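PDB 4KQ9: ribose ABC transporter, substrate binding protein from Conexibacter woesei, which probably binds a sugar, plausibly ribose, outside the cytoplasmic membrane and delivers it to an ABC transporter for uptake. Local coordinates for residues S13-Q18 with S70-S75; T121-R126 with M220-D225. The protein carries 1 engineered substitution. One frame throughout, in Å; residues are numbered along the deposited sequence.

Two ways of packing a parallel alpha/beta lobe can be compared here, one in each of the two parallel sheets of the binding protein. Contact 1 joins residues 13-18 to 70-75 where neighbouring strands of the six-stranded sheet run out into loops; contact 2 lays the helix segment 121-126 over strand 220-222 of the four-stranded sheet. They share no element, lie on opposite sides of the chain's centre, and have centres about 29 Å apart. Both are largely buried, although contact 2 reaches the surface at Arg126. Contact 1 combines a backbone hydrogen bond with an aromatic face laid against an aliphatic side chain, whereas contact 2 is apolar packing between helix and sheet.

Contact 1. Residues S13-Q18 with S70-S75; sequences STFGAQ and SPIDGS
Ser13 and Ser70 continue the parallel pairing of strands 9-15 and 66-69 by one more backbone bond, Ser70 N to Ser13 O at 3.0 Å, after which the chains spread from 5.2 Å between the CA atoms of Thr14 and Ser70 to 6.7 Å between those of Phe15 and Ile72. Where the chains diverge, the ring of Phe15 reaches over to the loop. Its CG sits between the backbone N and the carbonyl carbon (chi1 61°), and Ile72 lies over one face of the ring. There Ile72 CB makes a CH-pi contact, 3.9 Å from the ring centroid and 17° off the normal, and CA of the same residue comes to 3.5 Å from Phe15 CE2. The ring is also met at its edge: Ser70 O lies near the ring plane, 3.5 Å from CD2 of Phe15. Such a junction belongs to the C-terminal ends of the strands in a type I periplasmic binding protein, whose loops in this family border the cleft between the lobes. Gln52 of helix 49-61 bonds to both segments, through NE2 to Ser70 O and Ser13 OG and through OE1 to Ile72 N, so one amide clamps strand end and loop together; its partner Ser70 O is the atom at the ring's edge. Ser70 OG bonds instead to Tyr12 OH and Leu94 O, while its CB rests 4.0 Å from Thr14 OG1, a buried hydroxyl without a polar partner in the model. Farther along, Asp73 closes an Asx turn, its OD2 accepting from Ser75 N at 3.2 Å, from above the carboxylate plane, and also from Ala76 N.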
loop_
_atom_site.group_PDB
_atom_site.type_symbol
_atom_site.label_atom_id
_atom_site.label_comp_id
_atom_site.label_asym_id
_atom_site.label_seq_id
_atom_site.Cartn_x
_atom_site.Cartn_y
_atom_site.Cartn_z
ATOM N N SER A 13 7.507 10.052 11.795
ATOM C CA SER A 13 6.165 10.328 12.175
ATOM C C SER A 13 5.175 9.463 11.432
ATOM O O SER A 13 4.990 9.614 10.195
ATOM C CB SER A 13 5.808 11.787 11.920
ATOM O OG SER A 13 4.391 11.908 11.784
ATOM N N THR A 14 4.567 8.538 12.202
ATOM C CA THR A 14 3.525 7.674 11.692
ATOM C C THR A 14 2.269 7.770 12.601
ATOM O O THR A 14 2.134 8.719 13.434
ATOM C CB THR A 14 4.070 6.262 11.421
ATOM O OG1 THR A 14 3.104 5.500 10.672
ATOM C CG2 THR A 14 4.482 5.522 12.682
ATOM N N PHE A 15 1.311 6.884 12.353
ATOM C CA PHE A 15 0.043 6.896 13.074
ATOM C C PHE A 15 -0.428 5.446 13.226
ATOM O O PHE A 15 0.152 4.512 12.623
ATOM C CB PHE A 15 -0.988 7.774 12.355
ATOM C CG PHE A 15 -1.314 7.310 10.966
ATOM C CD1 PHE A 15 -2.352 6.387 10.744
ATOM C CD2 PHE A 15 -0.565 7.759 9.874
ATOM C CE1 PHE A 15 -2.648 5.956 9.474
ATOM C CE2 PHE A 15 -0.855 7.301 8.600
ATOM C CZ PHE A 15 -1.890 6.415 8.405
ATOM N N GLY A 16 -1.435 5.255 14.079
ATOM C CA GLY A 16 -2.060 3.943 14.243
ATOM C C GLY A 16 -1.188 2.882 14.891
ATOM O O GLY A 16 -0.623 1.997 14.200
ATOM N N ALA A 17 -1.125 2.932 16.229
ATOM C CA ALA A 17 -0.492 1.871 17.033
ATOM C C ALA A 17 -1.067 0.504 16.683
ATOM O O ALA A 17 -0.414 -0.495 16.776
ATOM C CB ALA A 17 -0.677 2.161 18.534
ATOM N N GLN A 18 -2.305 0.437 16.248
ATOM C CA GLN A 18 -2.873 -0.890 16.009
ATOM C C GLN A 18 -2.675 -1.396 14.559
ATOM O O GLN A 18 -2.804 -2.584 14.318
ATOM C CB GLN A 18 -4.351 -0.898 16.411
ATOM C CG GLN A 18 -4.574 -0.406 17.857
ATOM C CD GLN A 18 -4.256 -1.474 18.897
ATOM O OE1 GLN A 18 -3.293 -1.367 19.645
ATOM N NE2 GLN A 18 -5.059 -2.526 18.925
ATOM N N SER A 70 4.843 9.191 7.220
ATOM C CA SER A 70 3.670 8.528 6.567
ATOM C C SER A 70 2.403 9.332 6.941
ATOM O O SER A 70 1.976 9.292 8.103
ATOM C CB SER A 70 3.513 7.084 7.011
ATOM O OG SER A 70 4.679 6.310 6.709
ATOM N N PRO A 71 1.829 10.092 5.999
ATOM C CA PRO A 71 0.786 11.066 6.360
ATOM C C PRO A 71 -0.599 10.449 6.489
ATOM O O PRO A 71 -1.066 9.768 5.580
ATOM C CB PRO A 71 0.792 12.043 5.200
ATOM C CG PRO A 71 1.268 11.248 4.046
ATOM C CD PRO A 71 2.144 10.155 4.563
ATOM N N ILE A 72 -1.226 10.666 7.641
ATOM C CA ILE A 72 -2.605 10.218 7.840
ATOM C C ILE A 72 -3.590 10.826 6.834
ATOM O O ILE A 72 -4.503 10.157 6.401
ATOM C CB ILE A 72 -3.125 10.468 9.271
ATOM C CG1 ILE A 72 -4.546 9.881 9.394
ATOM C CG2 ILE A 72 -3.154 11.950 9.619
ATOM C CD1 ILE A 72 -4.928 9.607 10.829
ATOM N N ASP A 73 -3.408 12.076 6.452
ATOM C CA ASP A 73 -4.254 12.672 5.415
ATOM C C ASP A 73 -3.392 13.494 4.492
ATOM O O ASP A 73 -2.696 14.402 4.940
ATOM C CB ASP A 73 -5.338 13.595 6.014
ATOM C CG ASP A 73 -6.076 14.411 4.935
ATOM O OD1 ASP A 73 -6.822 13.820 4.143
ATOM O OD2 ASP A 73 -5.891 15.638 4.833
ATOM N N GLY A 74 -3.502 13.242 3.200
ATOM C CA GLY A 74 -2.646 13.896 2.209
ATOM C C GLY A 74 -2.787 15.394 1.945
ATOM O O GLY A 74 -1.909 16.004 1.320
ATOM N N SER A 75 -3.870 16.015 2.388
ATOM C CA SER A 75 -4.037 17.462 2.142
ATOM C C SER A 75 -3.949 18.297 3.404
ATOM O O SER A 75 -3.409 19.388 3.376
ATOM C CB SER A 75 -5.332 17.759 1.366
ATOM O OG SER A 75 -6.448 17.109 1.934
#

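Contact 2. Residues T121-R126 with M220-D225; sequences TYIADR and MVVGTD. Engineered in segment 220-225: Met220 (natural residue Val).
Ile123 meets strand 220-222 with both side-chain branches: CD1 lies 3.8 Å from Val222 CG2, and CG2 lies 3.9 Å from the methyl CE of Met220. Met220, an engineered replacement for the natural valine, is present as selenomethionine. Its last torsion, about the CG-SE bond, is bent (chi3 -71°) and swings CE to 3.7 Å from Ile123 O, and the selenium touches Arg126 CB at 3.6 Å. An alanine in place of Ile123 would probably open a gap between helix and strand, costing the Val222 methyls their packing against CG1 and CD1 and Met220 CE its contact with CG2. Tyr122 adds an oblique Met-aromatic contact, with SE of Met220 5.4 Å from the ring centroid, and its CD2 approaches Val222 CG1. Arg126 also reaches back along its own helix: NH1 donates to the backbone O of Tyr122 at 2.8 Å, on an in-plane lone pair, which positions the guanidinium against the Tyr122 ring. Tyr122 CE1 lies over the guanidinium centre, and NH1 over the ring face toward its rim. The helix segment runs almost antiparallel to the strand, at 166° with 9.8 Å between axes, the layering of a Rossmann-like lobe. Strand 220-222 pairs with strand 193-196, whose Ala193 touches both Ile123 and Met220; Val221 points away from helix 112-126 and packs on helix 199-211, while Asp125 forms a salt bridge to Arg159 of helix 143-159.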
loop_
_atom_site.group_PDB
_atom_site.type_symbol
_atom_site.label_atom_id
_atom_site.label_comp_id
_atom_site.label_asym_id
_atom_site.label_seq_id
_atom_site.Cartn_x
_atom_site.Cartn_y
_atom_site.Cartn_z
ATOM N N THR A 121 -3.965 -7.997 -15.127
ATOM C CA THR A 121 -3.296 -8.938 -15.986
ATOM C C THR A 121 -3.428 -10.383 -15.533
ATOM O O THR A 121 -3.602 -11.310 -16.378
ATOM C CB THR A 121 -1.801 -8.552 -16.145
ATOM O OG1 THR A 121 -1.754 -7.222 -16.573
ATOM C CG2 THR A 121 -1.096 -9.422 -17.132
ATOM N N TYR A 122 -3.371 -10.610 -14.210
ATOM C CA TYR A 122 -3.579 -11.891 -13.673
ATOM C C TYR A 122 -4.944 -12.429 -14.164
ATOM O O TYR A 122 -5.052 -13.622 -14.550
ATOM C CB TYR A 122 -3.533 -11.872 -12.132
ATOM C CG TYR A 122 -3.670 -13.219 -11.543
ATOM C CD1 TYR A 122 -2.550 -14.041 -11.426
ATOM C CD2 TYR A 122 -4.906 -13.702 -11.143
ATOM C CE1 TYR A 122 -2.654 -15.277 -10.872
ATOM C CE2 TYR A 122 -5.039 -14.962 -10.609
ATOM C CZ TYR A 122 -3.884 -15.738 -10.480
ATOM O OH TYR A 122 -3.947 -16.982 -9.995
ATOM N N ILE A 123 -5.952 -11.583 -14.056
ATOM C CA ILE A 123 -7.338 -11.973 -14.375
ATOM C C ILE A 123 -7.462 -12.183 -15.894
ATOM O O ILE A 123 -7.932 -13.220 -16.329
ATOM C CB ILE A 123 -8.334 -10.884 -13.958
ATOM C CG1 ILE A 123 -8.529 -10.930 -12.422
ATOM C CG2 ILE A 123 -9.691 -11.095 -14.623
ATOM C CD1 ILE A 123 -9.129 -9.646 -11.880
ATOM N N ALA A 124 -6.990 -11.211 -16.658
ATOM C CA ALA A 124 -6.939 -11.325 -18.114
ATOM C C ALA A 124 -6.247 -12.643 -18.592
ATOM O O ALA A 124 -6.808 -13.362 -19.382
ATOM C CB ALA A 124 -6.332 -10.085 -18.732
ATOM N N ASP A 125 -5.102 -13.018 -18.043
ATOM C CA ASP A 125 -4.458 -14.237 -18.481
ATOM C C ASP A 125 -5.315 -15.477 -18.200
ATOM O O ASP A 125 -5.119 -16.501 -18.844
ATOM C CB ASP A 125 -3.043 -14.387 -17.860
ATOM C CG ASP A 125 -2.079 -13.324 -18.364
ATOM O OD1 ASP A 125 -2.367 -12.658 -19.379
ATOM O OD2 ASP A 125 -1.047 -13.114 -17.716
ATOM N N ARG A 126 -6.241 -15.419 -17.235
ATOM C CA ARG A 126 -6.837 -16.631 -16.785
ATOM C C ARG A 126 -8.269 -16.790 -17.147
ATOM O O ARG A 126 -8.774 -17.897 -17.049
ATOM C CB ARG A 126 -6.659 -16.807 -15.278
ATOM C CG ARG A 126 -5.253 -17.226 -14.977
ATOM C CD ARG A 126 -4.923 -17.107 -13.521
ATOM N NE ARG A 126 -3.498 -17.300 -13.323
ATOM C CZ ARG A 126 -2.543 -16.478 -13.745
ATOM N NH1 ARG A 126 -2.816 -15.373 -14.403
ATOM N NH2 ARG A 126 -1.273 -16.781 -13.485
HETATM N N MSE A 220 -12.913 -15.621 -9.905
HETATM C CA MSE A 220 -11.562 -15.256 -9.437
HETATM C C MSE A 220 -11.611 -13.954 -8.642
HETATM O O MSE A 220 -12.010 -12.920 -9.154
HETATM C CB MSE A 220 -10.595 -15.026 -10.603
HETATM C CG MSE A 220 -10.249 -16.342 -11.295
HETATM SE SE MSE A 220 -8.815 -15.833 -12.584
HETATM C CE MSE A 220 -9.952 -14.874 -13.739
ATOM N N VAL A 221 -11.179 -13.999 -7.405
ATOM C CA VAL A 221 -11.165 -12.800 -6.536
ATOM C C VAL A 221 -9.721 -12.351 -6.287
ATOM O O VAL A 221 -8.893 -13.192 -5.924
ATOM C CB VAL A 221 -11.770 -13.201 -5.191
ATOM C CG1 VAL A 221 -11.539 -12.153 -4.157
ATOM C CG2 VAL A 221 -13.259 -13.573 -5.387
ATOM N N VAL A 222 -9.434 -11.056 -6.488
ATOM C CA VAL A 222 -8.113 -10.473 -6.340
ATOM C C VAL A 222 -8.205 -9.214 -5.451
ATOM O O VAL A 222 -9.179 -8.413 -5.527
ATOM C CB VAL A 222 -7.433 -10.149 -7.701
ATOM C CG1 VAL A 222 -7.476 -11.336 -8.726
ATOM C CG2 VAL A 222 -8.083 -8.952 -8.324
ATOM N N GLY A 223 -7.206 -9.059 -4.607
ATOM C CA GLY A 223 -7.148 -7.962 -3.596
ATOM C C GLY A 223 -5.714 -7.464 -3.430
ATOM O O GLY A 223 -4.857 -7.858 -4.196
ATOM N N THR A 224 -5.450 -6.609 -2.460
ATOM C CA THR A 224 -4.168 -6.075 -2.153
ATOM C C THR A 224 -4.041 -6.001 -0.617
ATOM O O THR A 224 -4.964 -5.652 0.049
ATOM C CB THR A 224 -3.999 -4.658 -2.734
ATOM O OG1 THR A 224 -4.071 -4.706 -4.147
ATOM C CG2 THR A 224 -2.712 -4.072 -2.341
ATOM N N ASP A 225 -2.859 -6.327 -0.156
ATOM C CA ASP A 225 -2.314 -6.143 1.176
ATOM C C ASP A 225 -1.580 -7.393 1.649
ATOM O O ASP A 225 -0.728 -7.316 2.463
ATOM C CB ASP A 225 -3.350 -5.779 2.246
ATOM C CG ASP A 225 -3.852 -4.340 2.125
ATOM O OD1 ASP A 225 -3.246 -3.552 1.415
ATOM O OD2 ASP A 225 -4.914 -4.079 2.674
#